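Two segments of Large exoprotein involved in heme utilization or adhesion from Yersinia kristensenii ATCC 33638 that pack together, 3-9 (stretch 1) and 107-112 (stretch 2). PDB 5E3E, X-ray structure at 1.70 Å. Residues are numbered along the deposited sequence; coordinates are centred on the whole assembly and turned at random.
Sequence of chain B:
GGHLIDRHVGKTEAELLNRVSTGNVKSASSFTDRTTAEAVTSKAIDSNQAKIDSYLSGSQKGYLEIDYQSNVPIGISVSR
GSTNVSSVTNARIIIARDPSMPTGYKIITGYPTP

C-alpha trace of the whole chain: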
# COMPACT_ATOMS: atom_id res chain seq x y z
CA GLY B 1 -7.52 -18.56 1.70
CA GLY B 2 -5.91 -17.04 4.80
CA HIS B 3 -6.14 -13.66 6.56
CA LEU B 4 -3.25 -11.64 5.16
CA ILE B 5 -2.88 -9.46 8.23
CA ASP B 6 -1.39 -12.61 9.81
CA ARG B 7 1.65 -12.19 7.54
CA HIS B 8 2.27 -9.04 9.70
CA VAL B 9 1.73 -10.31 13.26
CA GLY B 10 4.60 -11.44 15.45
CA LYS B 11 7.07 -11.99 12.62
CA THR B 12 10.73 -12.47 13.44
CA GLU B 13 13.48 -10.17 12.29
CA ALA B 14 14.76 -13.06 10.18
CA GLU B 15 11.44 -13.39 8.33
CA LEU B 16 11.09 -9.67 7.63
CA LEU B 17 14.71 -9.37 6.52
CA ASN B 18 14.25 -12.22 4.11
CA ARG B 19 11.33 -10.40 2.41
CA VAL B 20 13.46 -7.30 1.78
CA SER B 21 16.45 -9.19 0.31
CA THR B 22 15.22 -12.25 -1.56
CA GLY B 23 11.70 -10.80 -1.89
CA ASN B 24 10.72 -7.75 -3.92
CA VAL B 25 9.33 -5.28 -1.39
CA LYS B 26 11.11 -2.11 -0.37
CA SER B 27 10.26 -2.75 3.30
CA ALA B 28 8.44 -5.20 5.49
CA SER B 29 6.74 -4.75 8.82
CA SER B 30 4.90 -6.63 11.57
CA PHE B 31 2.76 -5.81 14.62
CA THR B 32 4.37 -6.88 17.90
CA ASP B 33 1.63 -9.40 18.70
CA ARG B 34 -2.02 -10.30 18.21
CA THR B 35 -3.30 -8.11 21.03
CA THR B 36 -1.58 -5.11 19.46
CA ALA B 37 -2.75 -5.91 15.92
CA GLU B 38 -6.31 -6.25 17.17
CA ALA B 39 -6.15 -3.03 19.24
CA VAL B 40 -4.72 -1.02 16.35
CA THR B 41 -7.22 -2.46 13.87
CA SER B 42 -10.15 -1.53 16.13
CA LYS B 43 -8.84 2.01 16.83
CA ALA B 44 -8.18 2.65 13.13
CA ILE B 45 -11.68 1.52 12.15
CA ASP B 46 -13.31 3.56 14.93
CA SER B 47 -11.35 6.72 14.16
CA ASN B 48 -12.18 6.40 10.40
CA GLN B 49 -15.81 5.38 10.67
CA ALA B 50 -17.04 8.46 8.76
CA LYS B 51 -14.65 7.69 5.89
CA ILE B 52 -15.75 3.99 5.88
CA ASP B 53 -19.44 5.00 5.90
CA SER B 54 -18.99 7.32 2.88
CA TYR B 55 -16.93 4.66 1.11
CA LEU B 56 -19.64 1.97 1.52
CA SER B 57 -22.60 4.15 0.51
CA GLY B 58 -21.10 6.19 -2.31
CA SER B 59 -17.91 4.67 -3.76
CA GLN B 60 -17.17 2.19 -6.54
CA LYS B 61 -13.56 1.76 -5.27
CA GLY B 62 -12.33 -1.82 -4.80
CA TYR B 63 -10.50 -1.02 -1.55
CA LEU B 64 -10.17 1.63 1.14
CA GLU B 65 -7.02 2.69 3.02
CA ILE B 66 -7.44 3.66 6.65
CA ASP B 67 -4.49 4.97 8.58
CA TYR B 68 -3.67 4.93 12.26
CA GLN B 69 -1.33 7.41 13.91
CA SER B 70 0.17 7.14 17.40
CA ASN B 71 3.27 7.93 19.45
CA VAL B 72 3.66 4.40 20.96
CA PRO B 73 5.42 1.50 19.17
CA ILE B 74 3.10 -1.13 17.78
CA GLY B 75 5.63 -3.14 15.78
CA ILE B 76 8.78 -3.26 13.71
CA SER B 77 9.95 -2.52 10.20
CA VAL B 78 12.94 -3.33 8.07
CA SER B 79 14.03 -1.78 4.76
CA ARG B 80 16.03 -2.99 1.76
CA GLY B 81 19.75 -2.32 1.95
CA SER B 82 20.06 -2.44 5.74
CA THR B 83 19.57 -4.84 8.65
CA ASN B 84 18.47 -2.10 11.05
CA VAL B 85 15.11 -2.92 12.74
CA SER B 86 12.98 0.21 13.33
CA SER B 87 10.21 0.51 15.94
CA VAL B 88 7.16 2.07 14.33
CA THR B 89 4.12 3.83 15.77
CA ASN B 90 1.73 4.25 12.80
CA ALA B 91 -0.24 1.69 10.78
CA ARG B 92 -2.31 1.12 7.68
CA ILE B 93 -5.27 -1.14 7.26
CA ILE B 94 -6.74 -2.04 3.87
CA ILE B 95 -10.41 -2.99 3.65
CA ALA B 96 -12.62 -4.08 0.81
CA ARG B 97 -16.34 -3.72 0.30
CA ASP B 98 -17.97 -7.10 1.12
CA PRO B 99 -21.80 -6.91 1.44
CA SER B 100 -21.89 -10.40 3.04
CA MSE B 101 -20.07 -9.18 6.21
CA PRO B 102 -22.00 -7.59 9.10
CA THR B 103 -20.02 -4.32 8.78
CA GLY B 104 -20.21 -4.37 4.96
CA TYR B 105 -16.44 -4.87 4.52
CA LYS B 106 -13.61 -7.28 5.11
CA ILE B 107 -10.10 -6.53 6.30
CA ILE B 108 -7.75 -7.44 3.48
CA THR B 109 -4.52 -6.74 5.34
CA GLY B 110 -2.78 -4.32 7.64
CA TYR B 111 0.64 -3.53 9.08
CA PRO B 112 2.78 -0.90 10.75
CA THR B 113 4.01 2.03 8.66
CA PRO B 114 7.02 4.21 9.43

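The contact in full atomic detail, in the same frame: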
# COMPACT_ATOMS: atom_id res chain seq x y z
N HIS B 3 -5.96 -15.09 6.24
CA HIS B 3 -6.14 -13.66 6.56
C HIS B 3 -4.77 -13.00 6.47
O HIS B 3 -3.88 -13.31 7.29
CB HIS B 3 -6.73 -13.48 7.96
CG HIS B 3 -8.07 -14.13 8.11
ND1 HIS B 3 -9.16 -13.76 7.35
CD2 HIS B 3 -8.49 -15.13 8.93
CE1 HIS B 3 -10.20 -14.52 7.68
NE2 HIS B 3 -9.82 -15.34 8.64
N LEU B 4 -4.59 -12.13 5.47
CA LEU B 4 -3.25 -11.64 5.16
C LEU B 4 -2.64 -10.78 6.25
O LEU B 4 -1.41 -10.68 6.34
CB LEU B 4 -3.19 -10.90 3.83
CG LEU B 4 -3.54 -11.80 2.62
CD1 LEU B 4 -3.51 -11.00 1.35
CD2 LEU B 4 -2.63 -13.00 2.47
N ILE B 5 -3.45 -10.20 7.10
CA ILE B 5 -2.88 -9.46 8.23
C ILE B 5 -1.96 -10.38 9.05
O ILE B 5 -1.03 -9.91 9.68
CB ILE B 5 -3.97 -8.83 9.13
CG1 ILE B 5 -3.38 -7.81 10.11
CG2 ILE B 5 -4.77 -9.89 9.89
CD1 ILE B 5 -4.34 -6.69 10.42
N ASP B 6 -2.20 -11.69 9.00
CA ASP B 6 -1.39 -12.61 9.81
C ASP B 6 0.04 -12.73 9.32
O ASP B 6 0.93 -13.18 10.08
CB ASP B 6 -2.05 -14.00 9.91
CG ASP B 6 -3.39 -13.95 10.65
OD1 ASP B 6 -3.57 -13.06 11.51
OD2 ASP B 6 -4.27 -14.80 10.38
N ARG B 7 0.28 -12.30 8.07
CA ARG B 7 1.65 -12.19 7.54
C ARG B 7 2.43 -11.04 8.24
O ARG B 7 3.65 -10.89 8.03
CB ARG B 7 1.62 -11.92 6.03
CG ARG B 7 1.07 -13.10 5.26
CD ARG B 7 0.70 -12.76 3.84
NE ARG B 7 1.62 -11.82 3.24
CZ ARG B 7 2.89 -12.06 2.91
NH1 ARG B 7 3.44 -13.23 3.14
NH2 ARG B 7 3.62 -11.08 2.36
N HIS B 8 1.73 -10.27 9.06
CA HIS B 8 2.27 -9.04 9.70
C HIS B 8 1.96 -9.01 11.19
O HIS B 8 1.80 -7.93 11.79
CB HIS B 8 1.70 -7.80 9.02
CG HIS B 8 1.87 -7.83 7.55
ND1 HIS B 8 3.05 -7.50 6.93
CD2 HIS B 8 1.03 -8.23 6.56
CE1 HIS B 8 2.92 -7.66 5.62
NE2 HIS B 8 1.72 -8.13 5.38
N VAL B 9 1.86 -10.20 11.79
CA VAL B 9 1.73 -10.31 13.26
C VAL B 9 2.79 -11.24 13.84
O VAL B 9 2.87 -12.44 13.49
CB VAL B 9 0.33 -10.78 13.74
CG1 VAL B 9 0.27 -10.81 15.26
CG2 VAL B 9 -0.78 -9.89 13.21
N ILE B 107 -11.47 -6.98 6.18
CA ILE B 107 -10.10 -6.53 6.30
C ILE B 107 -9.21 -7.39 5.40
O ILE B 107 -9.07 -8.63 5.56
CB ILE B 107 -9.62 -6.61 7.76
CG1 ILE B 107 -10.44 -5.65 8.62
CG2 ILE B 107 -8.15 -6.25 7.85
CD1 ILE B 107 -10.34 -5.98 10.09
N ILE B 108 -8.59 -6.73 4.43
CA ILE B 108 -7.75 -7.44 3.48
C ILE B 108 -6.39 -7.68 4.10
O ILE B 108 -5.88 -8.79 4.07
CB ILE B 108 -7.58 -6.62 2.19
CG1 ILE B 108 -8.97 -6.50 1.51
CG2 ILE B 108 -6.60 -7.28 1.24
CD1 ILE B 108 -9.59 -7.81 1.04
N THR B 109 -5.80 -6.62 4.63
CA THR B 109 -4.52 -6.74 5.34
C THR B 109 -4.28 -5.49 6.17
O THR B 109 -5.09 -4.57 6.17
CB THR B 109 -3.34 -6.98 4.36
OG1 THR B 109 -2.15 -7.39 5.06
CG2 THR B 109 -3.08 -5.80 3.51
N GLY B 110 -3.18 -5.50 6.90
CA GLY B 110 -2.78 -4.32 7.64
C GLY B 110 -1.41 -4.54 8.25
O GLY B 110 -1.00 -5.67 8.45
N TYR B 111 -0.71 -3.44 8.55
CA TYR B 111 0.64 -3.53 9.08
C TYR B 111 1.15 -2.18 9.53
O TYR B 111 0.62 -1.14 9.14
CB TYR B 111 1.61 -4.09 8.04
CG TYR B 111 1.41 -3.61 6.59
CD1 TYR B 111 1.76 -2.32 6.19
CD2 TYR B 111 0.86 -4.47 5.66
CE1 TYR B 111 1.56 -1.91 4.86
CE2 TYR B 111 0.69 -4.10 4.34
CZ TYR B 111 1.04 -2.82 3.96
OH TYR B 111 0.85 -2.53 2.65
N PRO B 112 2.23 -2.19 10.32
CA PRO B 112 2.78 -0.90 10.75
C PRO B 112 3.40 -0.14 9.57
O PRO B 112 3.85 -0.78 8.60
CB PRO B 112 3.87 -1.28 11.74
CG PRO B 112 3.52 -2.66 12.22
CD PRO B 112 2.80 -3.32 11.07
O HOH W 1 -9.18 -11.70 5.34
O HOH W 2 -6.81 -11.30 3.70
O HOH W 3 -6.47 -9.94 7.04

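How do a short 3-10 turn and a strand come together when no direct hydrogen bond joins them? Residues 4-7 form the 3-10 segment, held by its own bonds: Asp 6 N to His 3 O, Arg 7 N to Leu 4 O and His 8 N to Ile 5 O, each 2.9 Å. The turn therefore spends these backbone groups internally, and it rests on strand 107-112 mainly through Leu 4, Ile 5 and His 8. The backbones come close where Ile 5 CA lies 4.3 Å from Thr 109 CA.

What does His 8, which covers the most surface, do there? Its CA-to-CB bond points toward the strand, and CB sits 3.5 Å from Gly 110 O. The imidazole then meets Tyr 111 in an edge-to-face pair, the tyrosine edge directed at the histidine face, with centroids 4.9 Å apart and planes at 55°. His 8 NE2 approaches Tyr 111 CD2 to 3.8 Å. Both ring nitrogens are hydrogen-bonded elsewhere in the structure, so both polar atoms of the ring are satisfied.

Why does Ile 5 fit so closely against Gly 110? Its CG1 lies 3.6 Å from Gly 110 O, and Ile 5 CD1 lies close to where a CB on Gly 110 would be, a tight 3.2 Å from its ideal position. The contact has a cost, since it buries Gly 110 N and O, which have no partner in the model.

What links the backbones at the start of the turn? Water does. Water 2 accepts from Leu 4 N (3.0 Å) and donates to Ile 108 O (2.7 Å); water 3 accepts from Ile 5 N (3.0 Å) and donates to Ile 107 O (3.3 Å). These bridges serve amides at the beginning of the 3-10 segment, while Leu 4 CB packs 3.4 Å from Ile 108 O.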